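PDB 6GYE: nicotinamide-nucleotide adenylyltransferase NadR family / Ribosylnicotinamide kinase from Lactococcus lactis subsp. cremoris, which probably phosphorylates nicotinamide riboside, bound here in its kinase domain, and adenylylates the resulting nucleotide on the way to NAD+. Local coordinates for residues P250-Q253 and G254-L258. Numbering follows the deposited sequence.
With NNR (Nicotinamide riboside), chain I.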
ATOM      1  N   PRO A 250      11.685  -0.653   4.243  1.00 51.39           N
ATOM      2  CA  PRO A 250      11.586  -0.094   5.605  1.00 46.94           C
ATOM      3  C   PRO A 250      12.093   1.329   5.717  1.00 53.42           C
ATOM      4  O   PRO A 250      11.761   2.004   6.690  1.00 51.73           O
ATOM      5  CB  PRO A 250      12.425  -1.054   6.455  1.00 40.61           C
ATOM      6  CG  PRO A 250      13.316  -1.765   5.452  1.00 40.48           C
ATOM      7  CD  PRO A 250      12.598  -1.805   4.148  1.00 47.57           C
ATOM      8  N   ALA A 251      12.901   1.804   4.771  1.00 52.39           N
ATOM      9  CA  ALA A 251      13.321   3.194   4.782  1.00 45.92           C
ATOM     10  C   ALA A 251      12.193   4.145   4.380  1.00 44.37           C
ATOM     11  O   ALA A 251      12.335   5.360   4.548  1.00 41.84           O
ATOM     12  CB  ALA A 251      14.541   3.381   3.862  1.00 40.24           C
ATOM     13  N   ASN A 252      11.101   3.629   3.824  1.00 49.36           N
ATOM     14  CA  ASN A 252       9.957   4.464   3.480  1.00 45.78           C
ATOM     15  C   ASN A 252       9.425   5.168   4.723  1.00 46.91           C
ATOM     16  O   ASN A 252       9.076   4.521   5.717  1.00 50.57           O
ATOM     17  CB  ASN A 252       8.865   3.601   2.847  1.00 48.13           C
ATOM     18  CG  ASN A 252       7.743   4.421   2.240  1.00 49.72           C
ATOM     19  OD1 ASN A 252       7.665   5.633   2.434  1.00 50.64           O
ATOM     20  ND2 ASN A 252       6.865   3.758   1.499  1.00 47.35           N
ATOM     21  N   GLN A 253       9.384   6.497   4.674  1.00 42.72           N
ATOM     22  CA  GLN A 253       8.778   7.285   5.733  1.00 46.14           C
ATOM     23  C   GLN A 253       7.408   7.809   5.348  1.00 51.90           C
ATOM     24  O   GLN A 253       6.812   8.540   6.127  1.00 51.70           O
ATOM     25  CB  GLN A 253       9.690   8.455   6.140  1.00 39.60           C
ATOM     26  CG  GLN A 253      11.101   8.019   6.418  1.00 44.88           C
ATOM     27  CD  GLN A 253      11.937   9.039   7.178  1.00 42.56           C
ATOM     28  OE1 GLN A 253      12.675   8.677   8.091  1.00 45.08           O
ATOM     29  NE2 GLN A 253      11.840  10.303   6.798  1.00 46.73           N
ATOM     30  N   GLY A 254       6.884   7.429   4.183  1.00 53.34           N
ATOM     31  CA  GLY A 254       5.547   7.830   3.791  1.00 40.68           C
ATOM     32  C   GLY A 254       5.480   8.398   2.390  1.00 46.18           C
ATOM     33  O   GLY A 254       4.391   8.547   1.826  1.00 45.20           O
ATOM     34  N   ILE A 255       6.644   8.687   1.802  1.00 48.26           N
ATOM     35  CA  ILE A 255       6.740   9.233   0.452  1.00 47.25           C
ATOM     36  C   ILE A 255       7.920   8.564  -0.243  1.00 44.50           C
ATOM     37  O   ILE A 255       9.016   8.515   0.324  1.00 44.47           O
ATOM     38  CB  ILE A 255       6.948  10.765   0.495  1.00 46.81           C
ATOM     39  CG1 ILE A 255       5.897  11.426   1.398  1.00 44.10           C
ATOM     40  CG2 ILE A 255       6.939  11.357  -0.924  1.00 41.32           C
ATOM     41  CD1 ILE A 255       5.954  12.955   1.453  1.00 44.09           C
ATOM     42  N   VAL A 256       7.724   8.084  -1.483  1.00 45.25           N
ATOM     43  CA  VAL A 256       8.831   7.524  -2.261  1.00 51.70           C
ATOM     44  C   VAL A 256       8.895   8.179  -3.637  1.00 47.71           C
ATOM     45  O   VAL A 256       7.888   8.633  -4.186  1.00 48.55           O
ATOM     46  CB  VAL A 256       8.753   5.985  -2.403  1.00 53.76           C
ATOM     47  CG1 VAL A 256       8.472   5.345  -1.053  1.00 54.89           C
ATOM     48  CG2 VAL A 256       7.714   5.600  -3.406  1.00 61.48           C
ATOM     49  N   PHE A 257      10.101   8.226  -4.194  1.00 43.91           N
ATOM     50  CA  PHE A 257      10.355   8.835  -5.493  1.00 43.21           C
ATOM     51  C   PHE A 257      10.809   7.763  -6.471  1.00 49.39           C
ATOM     52  O   PHE A 257      11.678   6.949  -6.145  1.00 45.89           O
ATOM     53  CB  PHE A 257      11.394   9.949  -5.390  1.00 44.08           C
ATOM     54  CG  PHE A 257      10.903  11.154  -4.644  1.00 42.81           C
ATOM     55  CD1 PHE A 257      10.950  11.201  -3.248  1.00 44.27           C
ATOM     56  CD2 PHE A 257      10.382  12.235  -5.334  1.00 41.87           C
ATOM     57  CE1 PHE A 257      10.479  12.312  -2.545  1.00 41.17           C
ATOM     58  CE2 PHE A 257       9.914  13.366  -4.644  1.00 43.70           C
ATOM     59  CZ  PHE A 257       9.964  13.399  -3.240  1.00 42.71           C
ATOM     60  N   LEU A 258      10.194   7.740  -7.647  1.00 42.78           N
ATOM     61  CA  LEU A 258      10.461   6.716  -8.646  1.00 46.45           C
ATOM     62  C   LEU A 258      11.083   7.346  -9.886  1.00 45.85           C
ATOM     63  O   LEU A 258      10.529   8.298 -10.445  1.00 49.08           O
ATOM     64  CB  LEU A 258       9.174   5.974  -9.017  1.00 43.52           C
ATOM     65  CG  LEU A 258       8.447   5.285  -7.860  1.00 48.56           C
ATOM     66  CD1 LEU A 258       7.248   4.513  -8.417  1.00 41.08           C
ATOM     67  CD2 LEU A 258       9.400   4.352  -7.060  1.00 42.91           C
TER
HETATM   68  O2R NNR I 407       4.915  -3.315  -4.836  1.00123.74           O
HETATM   69  C2R NNR I 407       3.708  -2.549  -4.951  1.00128.62           C
HETATM   70  C3R NNR I 407       2.472  -3.328  -4.522  1.00136.46           C
HETATM   71  O3R NNR I 407       2.776  -4.666  -4.105  1.00135.39           O
HETATM   72  C4R NNR I 407       1.554  -3.365  -5.734  1.00135.26           C
HETATM   73  C5R NNR I 407       0.212  -2.712  -5.431  1.00124.29           C
HETATM   74  O5R NNR I 407      -0.603  -2.728  -6.609  1.00117.82           O
HETATM   75  O4R NNR I 407       2.201  -2.665  -6.800  1.00135.60           O
HETATM   76  C1R NNR I 407       3.481  -2.164  -6.405  1.00125.15           C
HETATM   77  N1  NNR I 407       3.506  -0.706  -6.539  1.00110.23           N
HETATM   78  C2  NNR I 407       4.107  -0.149  -7.599  1.00 95.13           C
HETATM   79  C6  NNR I 407       2.926   0.053  -5.599  1.00107.57           C
HETATM   80  C5  NNR I 407       2.935   1.440  -5.701  1.00 94.80           C
HETATM   81  C4  NNR I 407       3.551   2.041  -6.789  1.00 85.89           C
HETATM   82  C3  NNR I 407       4.143   1.233  -7.749  1.00 92.92           C
HETATM   83  C7  NNR I 407       4.818   1.845  -8.940  1.00 99.30           C
HETATM   84  O7  NNR I 407       5.686   1.216  -9.524  1.00 82.61           O
HETATM   85  N7  NNR I 407       4.452   3.065  -9.329  1.00101.54           N
HETATM   86  O   HOH W   1       9.644   8.688   2.900  1.00 39.95           O
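Asn252 reaches forward over the turn to Gly254 and Val256, its side chain crossing that of Val256 at about a right angle. From CB, the chain runs with CG set opposite the backbone N (chi1 -170°) and beside the carbonyl carbon, from where OD1 can face Gly254 N. CG itself lies 3.5 Å from Val256 CG1. Its oxygen branch, OD1, accepts a hydrogen bond from Gly254 N at 2.6 Å, the donor standing 36° out of the carbonyl plane. This side-chain to backbone bond, from residue i to the amide of i+2, is that of an Asx turn. The nitrogen branch, ND2, rests 3.4 Å from the methyl Val256 CG1, and is gripped by Val247 O and Ser180 OG, which fix the rotation of the buried amide. The turn delivers the chain from helix 229-247 into strand 255-259, an outermost strand of the parallel sheet in the P-loop kinase domain, next to strand 181-187. With an alanine here, Gly254 N would probably lose this acceptor, Val247 O and Ser180 OG the amide they now hold, and a gap would open beside Val256. Gly254 has a positive phi (131°), where a CB would jam against the carbonyl oxygen of Gln253. A water also bridges the turn, accepting from Gln253 N at 2.8 Å and donating to Ile255 O at 2.7 Å. Farther along the strand, Leu258 turns its methyl CD1 to the nicotinamide riboside, 3.3 Å from the carboxamide nitrogen N7, in the pocket where Tyr240 OH hydrogen-bonds the same ligand.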